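Local coordinates for methylenetetrahydrofolate--tRNA-(uracil-5-)-methyltransferase TrmFO (Thermus thermophilus, PDB 3G5S), which catalyses the folate- and FAD-dependent methylation of uridine 54 in tRNA to 5-methyluridine, at residues A[156-161]-A[308-313]; A[162-167]-A[299-304]; A[197-202]-A[287-292]; A[207-212]-A[281-286]. All coordinates share one frame; numbering follows the deposited sequence.

Interaction 1 (A[156-161]-A[308-313]); sequences YYDAAS and HRNTYL. With GSH (glutathione), chain C.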
# COMPACT_ATOMS: atom_id res chain seq x y z
N TYR A 156 14.26 1.05 2.84
CA TYR A 156 14.13 2.13 3.81
C TYR A 156 13.37 3.34 3.25
O TYR A 156 13.04 4.25 4.00
CB TYR A 156 15.50 2.58 4.32
CG TYR A 156 16.18 1.55 5.19
CD1 TYR A 156 15.75 1.32 6.49
CD2 TYR A 156 17.24 0.80 4.70
CE1 TYR A 156 16.37 0.37 7.28
CE2 TYR A 156 17.86 -0.15 5.49
CZ TYR A 156 17.42 -0.36 6.78
OH TYR A 156 18.05 -1.30 7.56
N TYR A 157 13.13 3.35 1.95
CA TYR A 157 12.35 4.40 1.32
C TYR A 157 11.57 3.79 0.17
O TYR A 157 11.95 2.75 -0.36
CB TYR A 157 13.24 5.56 0.83
CG TYR A 157 14.22 5.23 -0.28
CD1 TYR A 157 13.83 5.23 -1.61
CD2 TYR A 157 15.55 4.97 0.01
CE1 TYR A 157 14.73 4.94 -2.63
CE2 TYR A 157 16.46 4.68 -1.00
CZ TYR A 157 16.05 4.68 -2.31
OH TYR A 157 16.95 4.40 -3.31
N ASP A 158 10.51 4.46 -0.30
CA ASP A 158 9.70 3.87 -1.38
C ASP A 158 10.00 4.30 -2.84
O ASP A 158 10.21 3.44 -3.70
CB ASP A 158 8.20 3.97 -1.07
CG ASP A 158 7.78 5.32 -0.55
OD1 ASP A 158 8.47 6.33 -0.83
OD2 ASP A 158 6.74 5.38 0.14
N ALA A 159 10.00 5.59 -3.12
CA ALA A 159 10.34 6.07 -4.46
C ALA A 159 9.47 5.43 -5.54
O ALA A 159 9.96 4.90 -6.53
CB ALA A 159 11.82 5.83 -4.76
N ALA A 160 8.17 5.49 -5.34
CA ALA A 160 7.20 4.94 -6.27
C ALA A 160 6.93 5.88 -7.42
O ALA A 160 6.85 7.09 -7.25
CB ALA A 160 5.91 4.63 -5.54
N SER A 161 6.79 5.30 -8.61
CA SER A 161 6.31 6.05 -9.75
C SER A 161 4.80 5.84 -9.89
O SER A 161 4.22 4.94 -9.29
CB SER A 161 7.04 5.62 -11.01
OG SER A 161 6.64 4.32 -11.36
N HIS A 308 9.27 8.92 0.02
CA HIS A 308 9.51 9.19 1.43
C HIS A 308 10.19 8.07 2.18
O HIS A 308 10.32 6.94 1.70
CB HIS A 308 8.24 9.64 2.16
CG HIS A 308 7.02 8.82 1.85
ND1 HIS A 308 6.91 7.50 2.20
CD2 HIS A 308 5.86 9.15 1.25
CE1 HIS A 308 5.72 7.04 1.83
NE2 HIS A 308 5.07 8.03 1.23
N ARG A 309 10.65 8.43 3.37
CA ARG A 309 11.18 7.49 4.32
C ARG A 309 10.08 6.50 4.69
O ARG A 309 8.99 6.91 5.13
CB ARG A 309 11.66 8.25 5.55
CG ARG A 309 12.00 7.40 6.73
CD ARG A 309 13.38 6.80 6.61
NE ARG A 309 13.70 6.06 7.82
CZ ARG A 309 13.40 4.78 8.00
NH1 ARG A 309 12.79 4.10 7.04
NH2 ARG A 309 13.71 4.18 9.14
N ASN A 310 10.35 5.22 4.52
CA ASN A 310 9.32 4.19 4.64
C ASN A 310 9.99 2.83 4.65
O ASN A 310 10.40 2.34 3.61
CB ASN A 310 8.36 4.30 3.44
CG ASN A 310 7.12 3.41 3.57
OD1 ASN A 310 6.11 3.80 4.15
ND2 ASN A 310 7.18 2.22 2.97
N THR A 311 10.10 2.22 5.82
CA THR A 311 10.63 0.86 5.92
C THR A 311 9.56 -0.16 5.56
O THR A 311 8.46 -0.14 6.11
CB THR A 311 11.15 0.57 7.32
OG1 THR A 311 12.27 1.42 7.56
CG2 THR A 311 11.59 -0.86 7.44
N TYR A 312 9.89 -1.05 4.63
CA TYR A 312 8.96 -2.09 4.23
C TYR A 312 9.68 -3.28 3.61
O TYR A 312 10.81 -3.17 3.13
CB TYR A 312 7.88 -1.53 3.28
CG TYR A 312 8.40 -1.17 1.90
CD1 TYR A 312 9.12 -0.01 1.68
CD2 TYR A 312 8.18 -2.01 0.81
CE1 TYR A 312 9.60 0.32 0.43
CE2 TYR A 312 8.65 -1.69 -0.45
CZ TYR A 312 9.37 -0.52 -0.64
OH TYR A 312 9.86 -0.19 -1.89
N LEU A 313 9.00 -4.41 3.63
CA LEU A 313 9.49 -5.66 3.09
C LEU A 313 9.09 -5.89 1.64
O LEU A 313 8.07 -5.38 1.17
CB LEU A 313 8.94 -6.82 3.91
CG LEU A 313 9.40 -6.85 5.37
CD1 LEU A 313 8.56 -7.84 6.14
CD2 LEU A 313 10.88 -7.19 5.47
N1 GSH C . 12.19 1.35 -2.78
CA1 GSH C . 12.85 0.12 -3.15
C1 GSH C . 14.32 0.09 -2.75
O11 GSH C . 14.82 1.14 -1.99
O12 GSH C . 14.92 -0.93 -2.84
CB1 GSH C . 12.62 -0.30 -4.60
CG1 GSH C . 13.52 0.32 -5.66
CD1 GSH C . 13.34 1.80 -5.98
OE1 GSH C . 12.70 2.54 -5.30
N2 GSH C . 13.99 2.29 -7.17
CA2 GSH C . 13.79 3.64 -7.60
C2 GSH C . 12.88 3.73 -8.82
O2 GSH C . 13.32 3.57 -9.91
CB2 GSH C . 15.17 4.23 -7.86
SG2 GSH C . 15.24 6.00 -8.20
N3 GSH C . 11.63 4.44 -8.65
CA3 GSH C . 10.80 4.71 -9.80
C3 GSH C . 10.04 3.50 -10.33
O31 GSH C . 9.82 3.34 -11.49
O32 GSH C . 9.87 2.46 -9.44
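Y156 O is gripped by two donors: the backbone N of N310 at 2.9 Å, on a nearly straight bond of 173°, and R309 NH1 at 3.1 Å on a more bent one. The N310 donor stands well above the carbonyl plane, whereas NH1 lies closer to it. A second bond from NH1, to T311 OG1 at 2.8 Å, helps to hold the guanidinium, with the hydroxyl oxygen in the guanidinium plane. The R309 chain bends at CD (chi2 81°), and its side chain runs beside that of Y156, with NH1 at the edge of the tyrosine ring.

Further along, Y157 and R309 form an antiparallel non-hydrogen-bonded pair. D158 N bonds to H308 O. In one of two conformers D158 OD1 also accepts the backbone N of H308, but OD2 then comes so near the H308 ring that this placement of the carboxylate is doubtful.

The corner also contributes to the glutathione pocket. The amino nitrogen GSH N1 meets three oxygens, Y157 O at 2.8 Å, Y312 OH at 2.9 Å and D158 O at 3.0 Å, a set consistent with a charged ammonium. Y312 OH is itself tied to F390 O. GSH N3 donates to A159 O at 2.7 Å, and GSH O11 lies over one face of the Y157 ring.

Strand 309-313 pairs antiparallel with 154-155, the chain turns its corner at Y156, and the side chain of Y156 packs against A142 and E143 of helix 139-149.

Interaction 2 (A[162-167]-A[299-304]); sequences PIVLYE and AEIVRY. With EDO (1,2-ethanediol), chain H.
I163 and V302 meet at a classic beta bulge, where the antiparallel pairing of strand 163-165 with strand 301-303 slips by one residue, so that V302 and R303 both face I163. The evidence is in the backbone bonds: I163 O accepts V302 N at 2.9 Å and, weakly, R303 N at 3.4 Å, while I163 N donates to R303 O at 2.8 Å. Beyond the bulge L165 N reaches E300 O at 2.9 Å.

I163 and R303 share one face of the sheet, V164 and I301 the other. I163 CG2 touches V302 CG2 at 3.9 Å, the two side chains crossing at about a right angle, and I163 CD1 rests on R303 CB. V164 CG1 touches both A299 CB and I301 CG1. L165 and E300 lie side by side, pointing the same way. A chi1 of 178° sets E300 CG anti to the backbone N; the extended chain beyond ends with OE1 3.6 Å from L165 CD2, and both carboxylate oxygens accept hydroxyls of an ethanediol probably left from crystallisation.

Outward from this shell, S168 OG bonds to both L165 O and E300 N, binding the strand ends together. Strand 271-274 flanks 163-165 on its other edge, and helix 283-290 touches P162, I301 and Y304. R303 NH1 bonds to the carbonyl oxygen of Y304, whose ring carries I301 CG2 over its centre, 3.5 Å above the plane.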
# COMPACT_ATOMS: atom_id res chain seq x y z
N PRO A 162 4.14 6.68 -10.69
CA PRO A 162 2.70 6.50 -10.88
C PRO A 162 2.38 5.21 -11.63
O PRO A 162 3.15 4.77 -12.47
CB PRO A 162 2.31 7.71 -11.75
CG PRO A 162 3.44 8.67 -11.61
CD PRO A 162 4.66 7.86 -11.41
N ILE A 163 1.21 4.65 -11.31
CA ILE A 163 0.71 3.45 -11.96
C ILE A 163 -0.63 3.78 -12.61
O ILE A 163 -1.49 4.41 -11.98
CB ILE A 163 0.49 2.32 -10.93
CG1 ILE A 163 1.81 2.04 -10.20
CG2 ILE A 163 -0.05 1.07 -11.61
CD1 ILE A 163 1.70 0.93 -9.17
N VAL A 164 -0.79 3.36 -13.86
CA VAL A 164 -2.03 3.60 -14.60
C VAL A 164 -2.73 2.29 -14.90
O VAL A 164 -2.13 1.21 -14.92
CB VAL A 164 -1.78 4.36 -15.92
CG1 VAL A 164 -1.10 5.70 -15.65
CG2 VAL A 164 -0.95 3.54 -16.89
N LEU A 165 -4.03 2.39 -15.14
CA LEU A 165 -4.85 1.26 -15.54
C LEU A 165 -4.60 0.96 -17.01
O LEU A 165 -4.73 1.83 -17.86
CB LEU A 165 -6.32 1.60 -15.31
CG LEU A 165 -7.33 0.45 -15.36
CD1 LEU A 165 -7.14 -0.45 -14.16
CD2 LEU A 165 -8.75 0.99 -15.40
N TYR A 166 -4.26 -0.29 -17.31
CA TYR A 166 -3.89 -0.66 -18.68
C TYR A 166 -4.95 -0.28 -19.71
O TYR A 166 -4.63 0.24 -20.78
CB TYR A 166 -3.61 -2.16 -18.75
CG TYR A 166 -3.17 -2.63 -20.12
CD1 TYR A 166 -1.84 -2.49 -20.53
CD2 TYR A 166 -4.07 -3.19 -21.01
CE1 TYR A 166 -1.43 -2.91 -21.78
CE2 TYR A 166 -3.67 -3.62 -22.26
CZ TYR A 166 -2.35 -3.47 -22.64
OH TYR A 166 -1.94 -3.90 -23.89
N GLU A 167 -6.22 -0.54 -19.38
CA GLU A 167 -7.30 -0.28 -20.33
C GLU A 167 -7.45 1.20 -20.67
O GLU A 167 -8.11 1.55 -21.64
CB GLU A 167 -8.62 -0.85 -19.79
CG GLU A 167 -9.29 0.02 -18.74
CD GLU A 167 -10.70 -0.44 -18.42
OE1 GLU A 167 -10.96 -1.66 -18.51
OE2 GLU A 167 -11.54 0.41 -18.07
N ALA A 299 -5.30 8.57 -19.39
CA ALA A 299 -4.91 7.54 -18.45
C ALA A 299 -5.60 7.72 -17.11
O ALA A 299 -5.78 8.84 -16.63
CB ALA A 299 -3.41 7.53 -18.27
N GLU A 300 -5.99 6.59 -16.51
CA GLU A 300 -6.53 6.56 -15.16
C GLU A 300 -5.41 6.15 -14.22
O GLU A 300 -4.89 5.04 -14.29
CB GLU A 300 -7.69 5.55 -15.05
CG GLU A 300 -8.27 5.43 -13.64
CD GLU A 300 -9.41 4.43 -13.53
OE1 GLU A 300 -10.12 4.20 -14.54
OE2 GLU A 300 -9.62 3.89 -12.42
N ILE A 301 -4.99 7.07 -13.36
CA ILE A 301 -3.92 6.79 -12.42
C ILE A 301 -4.52 6.13 -11.19
O ILE A 301 -5.36 6.72 -10.52
CB ILE A 301 -3.19 8.08 -12.01
CG1 ILE A 301 -2.50 8.70 -13.23
CG2 ILE A 301 -2.18 7.80 -10.90
CD1 ILE A 301 -2.57 10.21 -13.27
N VAL A 302 -4.09 4.91 -10.91
CA VAL A 302 -4.61 4.16 -9.78
C VAL A 302 -3.71 4.22 -8.55
O VAL A 302 -4.18 3.96 -7.44
CB VAL A 302 -4.94 2.70 -10.15
CG1 VAL A 302 -6.05 2.64 -11.18
CG2 VAL A 302 -3.70 1.98 -10.65
N ARG A 303 -2.44 4.57 -8.72
CA ARG A 303 -1.55 4.73 -7.58
C ARG A 303 -0.57 5.84 -7.93
O ARG A 303 0.16 5.72 -8.91
CB ARG A 303 -0.81 3.41 -7.29
CG ARG A 303 -0.03 3.41 -5.99
CD ARG A 303 1.40 4.00 -6.12
NE ARG A 303 2.19 3.53 -4.98
CZ ARG A 303 2.40 4.21 -3.85
NH1 ARG A 303 1.96 5.46 -3.70
NH2 ARG A 303 3.08 3.62 -2.87
N TYR A 304 -0.59 6.92 -7.16
CA TYR A 304 0.29 8.06 -7.44
C TYR A 304 1.71 7.84 -6.92
O TYR A 304 1.92 7.11 -5.95
CB TYR A 304 -0.31 9.34 -6.86
CG TYR A 304 -1.45 9.88 -7.70
CD1 TYR A 304 -1.19 10.70 -8.78
CD2 TYR A 304 -2.78 9.55 -7.42
CE1 TYR A 304 -2.20 11.20 -9.56
CE2 TYR A 304 -3.80 10.05 -8.21
CZ TYR A 304 -3.50 10.87 -9.28
OH TYR A 304 -4.50 11.38 -10.06
C1 EDO H . -13.12 1.90 -13.52
O1 EDO H . -12.11 2.14 -14.52
C2 EDO H . -12.45 1.53 -12.20
O2 EDO H . -11.77 2.68 -11.68

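Interaction 3 (A[197-202]-A[287-292]); sequences RRFHQA and KRLIQM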
# COMPACT_ATOMS: atom_id res chain seq x y z
N ARG A 197 10.03 18.87 -24.92
CA ARG A 197 10.23 20.22 -24.41
C ARG A 197 9.05 20.72 -23.57
O ARG A 197 9.25 21.30 -22.50
CB ARG A 197 10.58 21.19 -25.55
CG ARG A 197 11.84 20.79 -26.34
CD ARG A 197 12.36 21.92 -27.23
NE ARG A 197 13.32 22.78 -26.53
CZ ARG A 197 14.63 22.75 -26.71
NH1 ARG A 197 15.17 21.91 -27.59
NH2 ARG A 197 15.42 23.57 -26.03
N ARG A 198 7.82 20.50 -24.04
CA ARG A 198 6.62 20.88 -23.29
C ARG A 198 6.59 20.16 -21.94
O ARG A 198 6.32 20.77 -20.91
CB ARG A 198 5.34 20.56 -24.09
CG ARG A 198 4.01 20.88 -23.36
CD ARG A 198 2.78 20.23 -24.03
NE ARG A 198 1.53 20.53 -23.32
CZ ARG A 198 0.46 19.75 -23.33
NH1 ARG A 198 0.47 18.61 -24.01
NH2 ARG A 198 -0.63 20.10 -22.65
N PHE A 199 6.86 18.86 -21.96
CA PHE A 199 6.83 18.03 -20.77
C PHE A 199 7.90 18.46 -19.77
O PHE A 199 7.63 18.64 -18.57
CB PHE A 199 7.02 16.57 -21.19
CG PHE A 199 6.86 15.59 -20.07
CD1 PHE A 199 5.62 15.30 -19.54
CD2 PHE A 199 7.96 14.92 -19.56
CE1 PHE A 199 5.47 14.39 -18.52
CE2 PHE A 199 7.82 14.00 -18.54
CZ PHE A 199 6.57 13.73 -18.02
N HIS A 200 9.12 18.65 -20.26
CA HIS A 200 10.22 19.08 -19.41
C HIS A 200 9.92 20.43 -18.76
O HIS A 200 10.15 20.62 -17.57
CB HIS A 200 11.52 19.14 -20.21
CG HIS A 200 12.67 19.70 -19.43
ND1 HIS A 200 13.16 20.97 -19.63
CD2 HIS A 200 13.42 19.16 -18.44
CE1 HIS A 200 14.17 21.19 -18.80
NE2 HIS A 200 14.34 20.11 -18.07
N GLN A 201 9.40 21.38 -19.55
CA GLN A 201 9.03 22.68 -19.00
C GLN A 201 7.96 22.56 -17.92
O GLN A 201 8.02 23.23 -16.89
CB GLN A 201 8.55 23.61 -20.12
CG GLN A 201 9.66 24.18 -20.98
CD GLN A 201 10.64 25.02 -20.18
OE1 GLN A 201 10.24 25.85 -19.36
NE2 GLN A 201 11.93 24.80 -20.40
N ALA A 202 6.97 21.71 -18.16
CA ALA A 202 5.91 21.52 -17.18
C ALA A 202 6.45 20.94 -15.87
O ALA A 202 5.98 21.29 -14.79
CB ALA A 202 4.82 20.63 -17.75
N LYS A 287 -1.13 13.95 -12.33
CA LYS A 287 -2.14 13.65 -13.34
C LYS A 287 -2.00 14.56 -14.56
O LYS A 287 -2.04 14.09 -15.70
CB LYS A 287 -3.54 13.76 -12.75
CG LYS A 287 -4.64 13.44 -13.74
CD LYS A 287 -6.01 13.50 -13.08
CE LYS A 287 -7.11 13.17 -14.07
NZ LYS A 287 -8.45 13.21 -13.42
N ARG A 288 -1.84 15.85 -14.33
CA ARG A 288 -1.71 16.80 -15.43
C ARG A 288 -0.50 16.47 -16.30
O ARG A 288 -0.57 16.51 -17.54
CB ARG A 288 -1.60 18.22 -14.88
CG ARG A 288 -1.57 19.29 -15.94
CD ARG A 288 -1.74 20.67 -15.33
NE ARG A 288 -0.70 20.97 -14.36
CZ ARG A 288 0.48 21.51 -14.67
NH1 ARG A 288 0.76 21.82 -15.93
NH2 ARG A 288 1.37 21.75 -13.72
N LEU A 289 0.61 16.15 -15.65
CA LEU A 289 1.85 15.83 -16.36
C LEU A 289 1.74 14.51 -17.12
O LEU A 289 2.12 14.42 -18.29
CB LEU A 289 3.02 15.78 -15.37
CG LEU A 289 3.71 17.11 -15.08
CD1 LEU A 289 4.79 17.37 -16.11
CD2 LEU A 289 2.72 18.28 -15.05
N ILE A 290 1.21 13.49 -16.46
CA ILE A 290 1.08 12.18 -17.08
C ILE A 290 0.25 12.26 -18.36
O ILE A 290 0.55 11.62 -19.36
CB ILE A 290 0.48 11.14 -16.11
CG1 ILE A 290 1.50 10.76 -15.03
CG2 ILE A 290 0.02 9.90 -16.86
CD1 ILE A 290 0.88 10.12 -13.81
N GLN A 291 -0.79 13.08 -18.34
CA GLN A 291 -1.68 13.13 -19.48
C GLN A 291 -1.11 13.92 -20.66
O GLN A 291 -1.74 14.02 -21.71
CB GLN A 291 -3.09 13.56 -19.06
CG GLN A 291 -3.73 12.52 -18.12
CD GLN A 291 -5.20 12.78 -17.83
OE1 GLN A 291 -5.66 13.92 -17.91
NE2 GLN A 291 -5.94 11.73 -17.49
N MSE A 292 0.10 14.45 -20.49
CA MSE A 292 0.86 15.05 -21.59
C MSE A 292 1.67 14.01 -22.37
O MSE A 292 2.24 14.32 -23.41
CB MSE A 292 1.82 16.12 -21.07
CG MSE A 292 1.13 17.30 -20.42
SE MSE A 292 2.43 18.62 -19.84
CE MSE A 292 1.18 19.90 -19.07
O HOH W 1 3.71 22.92 -14.60
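The backbones of F199, in helix 193-205, and M292, just past helix 283-290, approach to 6.7 Å between their CA atoms, the closest pair in this helix-to-helix packing contact. At this point helix 283-290 is ending: M292 N bonds to L289 O, and that same carbonyl oxygen faces helix 193-205.

The apolar centre is small. A202 CB touches both L289 CD1, at 3.6 Å, and the selenium of M292, a selenomethionine, at 3.8 Å. F199 presents its ring edge: CE1 lies 3.4 Å from L289 O, near the ring plane, and 3.9 Å from L289 CD1, while CD1 meets M292 CB. F199 CG is anti to the backbone N (chi1 -174°), the rotamer that starts the ring off toward L289. The F199 side chain also touches F277 and I293.

R198 closes the outer margin. Its chain is extended from CG to NE and crosses the M292 side chain at about a right angle, so that one guanidinium face takes M292 CG, 3.8 Å above the plane and offset toward the rim. Crystal neighbours touch both R198 and R288, so the exact pose of either may owe something to the lattice.

Polar linkage between the helices runs through one water. R288 has one guanidinium face over L289 CD2 and a salt bridge from NH2 to E285 OE1; the water donates to A202 O at 2.8 Å and accepts from R288 NH2 at 2.8 Å.

Interaction 4 (A[207-212]-A[281-286]); sequences QRHTPH and LKWPEQ. With FAD (flavin-adenine dinucleotide), chain B.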
# COMPACT_ATOMS: atom_id res chain seq x y z
N GLN A 207 3.87 21.74 -8.96
CA GLN A 207 3.86 21.79 -7.50
C GLN A 207 4.25 20.45 -6.89
O GLN A 207 3.76 19.39 -7.31
CB GLN A 207 2.49 22.24 -6.98
CG GLN A 207 2.17 23.69 -7.27
CD GLN A 207 1.02 24.21 -6.42
OE1 GLN A 207 0.21 23.44 -5.90
NE2 GLN A 207 0.95 25.53 -6.26
N ARG A 208 5.13 20.49 -5.90
CA ARG A 208 5.61 19.26 -5.26
C ARG A 208 5.46 19.31 -3.75
O ARG A 208 5.43 20.39 -3.15
CB ARG A 208 7.07 19.01 -5.64
CG ARG A 208 8.02 20.11 -5.21
CD ARG A 208 9.12 20.30 -6.24
NE ARG A 208 8.57 20.69 -7.53
CZ ARG A 208 9.25 20.66 -8.67
NH1 ARG A 208 10.52 20.27 -8.68
NH2 ARG A 208 8.67 21.02 -9.81
N HIS A 209 5.37 18.14 -3.13
CA HIS A 209 5.30 18.05 -1.68
C HIS A 209 6.66 18.37 -1.07
O HIS A 209 7.70 18.19 -1.70
CB HIS A 209 4.86 16.65 -1.24
CG HIS A 209 3.45 16.32 -1.62
ND1 HIS A 209 2.36 16.90 -1.01
CD2 HIS A 209 2.96 15.45 -2.53
CE1 HIS A 209 1.25 16.41 -1.55
NE2 HIS A 209 1.59 15.52 -2.47
N THR A 210 6.63 18.83 0.18
CA THR A 210 7.86 19.12 0.91
C THR A 210 8.15 17.98 1.88
O THR A 210 7.27 17.55 2.62
CB THR A 210 7.75 20.45 1.68
OG1 THR A 210 8.92 20.65 2.48
CG2 THR A 210 6.52 20.45 2.58
N PRO A 211 9.40 17.49 1.87
CA PRO A 211 9.83 16.40 2.75
C PRO A 211 9.68 16.75 4.23
O PRO A 211 9.75 17.93 4.59
CB PRO A 211 11.31 16.24 2.41
CG PRO A 211 11.44 16.77 1.02
CD PRO A 211 10.46 17.90 0.94
N HIS A 212 9.47 15.74 5.06
CA HIS A 212 9.40 15.95 6.50
C HIS A 212 10.80 16.23 7.04
O HIS A 212 11.80 15.84 6.42
CB HIS A 212 8.81 14.72 7.20
CG HIS A 212 7.46 14.32 6.70
ND1 HIS A 212 6.30 14.97 7.08
CD2 HIS A 212 7.08 13.35 5.84
CE1 HIS A 212 5.27 14.41 6.48
NE2 HIS A 212 5.71 13.42 5.72
N LEU A 281 5.84 14.91 -6.57
CA LEU A 281 4.87 15.90 -7.01
C LEU A 281 3.51 15.70 -6.34
O LEU A 281 3.13 14.58 -6.01
CB LEU A 281 4.69 15.83 -8.52
CG LEU A 281 5.86 16.36 -9.36
CD1 LEU A 281 5.58 16.16 -10.84
CD2 LEU A 281 6.13 17.83 -9.06
N LYS A 282 2.78 16.79 -6.16
CA LYS A 282 1.40 16.69 -5.69
C LYS A 282 0.60 15.89 -6.71
O LYS A 282 0.88 15.94 -7.90
CB LYS A 282 0.79 18.08 -5.49
CG LYS A 282 1.56 18.93 -4.50
CD LYS A 282 0.78 20.15 -4.08
CE LYS A 282 1.57 20.97 -3.08
NZ LYS A 282 0.73 21.98 -2.37
N TRP A 283 -0.39 15.16 -6.23
CA TRP A 283 -1.08 14.21 -7.09
C TRP A 283 -1.80 14.87 -8.29
O TRP A 283 -1.71 14.36 -9.40
CB TRP A 283 -1.97 13.29 -6.25
CG TRP A 283 -1.13 12.43 -5.32
CD1 TRP A 283 0.22 12.50 -5.12
CD2 TRP A 283 -1.60 11.39 -4.45
NE1 TRP A 283 0.62 11.56 -4.20
CE2 TRP A 283 -0.48 10.86 -3.78
CE3 TRP A 283 -2.86 10.84 -4.19
CZ2 TRP A 283 -0.57 9.82 -2.86
CZ3 TRP A 283 -2.95 9.80 -3.28
CH2 TRP A 283 -1.82 9.30 -2.63
N PRO A 284 -2.49 16.01 -8.09
CA PRO A 284 -3.11 16.63 -9.26
C PRO A 284 -2.08 17.05 -10.31
O PRO A 284 -2.38 17.04 -11.51
CB PRO A 284 -3.82 17.86 -8.68
CG PRO A 284 -4.11 17.47 -7.25
CD PRO A 284 -2.91 16.66 -6.83
N GLU A 285 -0.89 17.42 -9.87
CA GLU A 285 0.18 17.76 -10.80
C GLU A 285 0.67 16.54 -11.56
O GLU A 285 0.93 16.61 -12.76
CB GLU A 285 1.34 18.45 -10.09
CG GLU A 285 0.98 19.79 -9.48
CD GLU A 285 0.71 20.87 -10.52
OE1 GLU A 285 -0.29 20.78 -11.26
OE2 GLU A 285 1.52 21.81 -10.60
N GLN A 286 0.79 15.41 -10.87
CA GLN A 286 1.15 14.17 -11.54
C GLN A 286 0.15 13.84 -12.63
O GLN A 286 0.54 13.47 -13.74
CB GLN A 286 1.22 13.02 -10.54
CG GLN A 286 2.37 13.11 -9.55
CD GLN A 286 2.48 11.86 -8.70
OE1 GLN A 286 2.34 10.74 -9.18
NE2 GLN A 286 2.76 12.05 -7.41
PA FAD B . 2.44 2.61 12.74
O1A FAD B . 3.57 3.58 12.58
O2A FAD B . 1.05 3.15 12.90
O5B FAD B . 2.70 1.63 13.97
C5B FAD B . 3.96 1.01 14.17
C4B FAD B . 4.19 0.93 15.66
O4B FAD B . 5.34 0.13 15.92
C3B FAD B . 4.48 2.30 16.27
O3B FAD B . 3.63 2.55 17.38
C2B FAD B . 5.95 2.23 16.69
O2B FAD B . 6.27 2.99 17.83
C1B FAD B . 6.12 0.75 16.94
N9A FAD B . 7.47 0.18 16.80
C8A FAD B . 8.35 0.36 15.77
N7A FAD B . 9.43 -0.43 15.98
C5A FAD B . 9.23 -1.11 17.13
C6A FAD B . 9.98 -2.05 17.83
N6A FAD B . 11.09 -2.60 17.32
N1A FAD B . 9.47 -2.56 18.99
C2A FAD B . 8.25 -2.16 19.49
N3A FAD B . 7.50 -1.23 18.80
C4A FAD B . 8.00 -0.73 17.66
N1 FAD B . -1.21 7.29 6.05
C2 FAD B . -2.41 7.78 5.61
O2 FAD B . -3.31 7.01 5.26
N3 FAD B . -2.60 9.14 5.55
C4 FAD B . -1.63 10.05 5.93
O4 FAD B . -1.83 11.26 5.87
C4X FAD B . -0.41 9.53 6.38
N5 FAD B . 0.61 10.38 6.77
C5X FAD B . 1.80 9.85 7.22
C6 FAD B . 2.81 10.72 7.62
C7 FAD B . 4.03 10.22 8.07
C7M FAD B . 5.12 11.16 8.50
C8 FAD B . 4.22 8.84 8.13
C8M FAD B . 5.53 8.29 8.61
C9 FAD B . 3.21 7.97 7.73
C9A FAD B . 1.99 8.47 7.27
N10 FAD B . 0.98 7.61 6.86
C10 FAD B . -0.21 8.15 6.43
C1' FAD B . 1.35 6.25 6.30
C2' FAD B . 0.75 5.07 7.07
O2' FAD B . -0.57 4.76 6.65
C3' FAD B . 0.81 5.26 8.58
O3' FAD B . 2.18 5.31 8.93
C4' FAD B . 0.12 4.15 9.37
O4' FAD B . 0.05 4.55 10.72
C5' FAD B . 0.84 2.81 9.22
O5' FAD B . 0.33 1.90 10.17
P FAD B . 1.31 0.79 10.79
O1P FAD B . 1.95 -0.02 9.71
O2P FAD B . 0.52 0.06 11.83
O3P FAD B . 2.50 1.64 11.46
O HOH W 2 -1.10 15.52 -3.46
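The backbone of Q207 makes both direct hydrogen bonds of the contact, one to a side chain and one to a backbone amide. Its N donates to E285 OE2 at 2.9 Å and 172°, using the anti lone pair of the oxygen; the E285 chain is bent at CD. Q207 O in turn accepts K282 N at 3.0 Å, next to the single backbone bridge between R208 and L281.

Van der Waals contacts fill in around them. L281 CD2 packs on R208 CB at 3.7 Å, with Q207 O close beside it at 3.3 Å, and lies over one face of the R208 guanidinium, whose NH2 is bonded to A206 O.

Aromatic contacts centre on H209. K282 CG stands over the ring face, 4.0 Å from its centroid and 12° off the normal, a CH-pi contact. The ring edge points to the face of W283 in an offset edge-to-face pair, planes at 88°. A water 2.9 Å from H209 NE2 accepts from W283 N at 2.9 Å.

Overall a loop is fastened to the first turn of helix 283-290, with K282 at its N-cap position; further along the same loop H212 reaches the flavin site, its ring face meeting the FAD methyl C7M.

How the interactions relate
Helix 283-290 serves both interactions 3 and 4, whose centres lie 14 Å apart, and it also braces interaction 2. There P162 CB meets I290 CD1 at 3.5 Å, Q291 NE2 probably hydrogen-bonds to A299 O at 3.0 Å, and Y304 stacks on W283. Segment 156-161 runs directly into 162-167, strand 301-303 is followed by strand 309-313, and interactions 1 and 2 touch where A160 CB meets R303 NE at 3.9 Å. Interaction 1 supplies part of the glutathione pocket, and the side chain of N310 is about 6 Å from FAD; the loop of interaction 4 continues to H212 at the flavin. Away from both pockets, interaction 2 is strand pairing and interaction 3 helix packing, linked by I290 and I301.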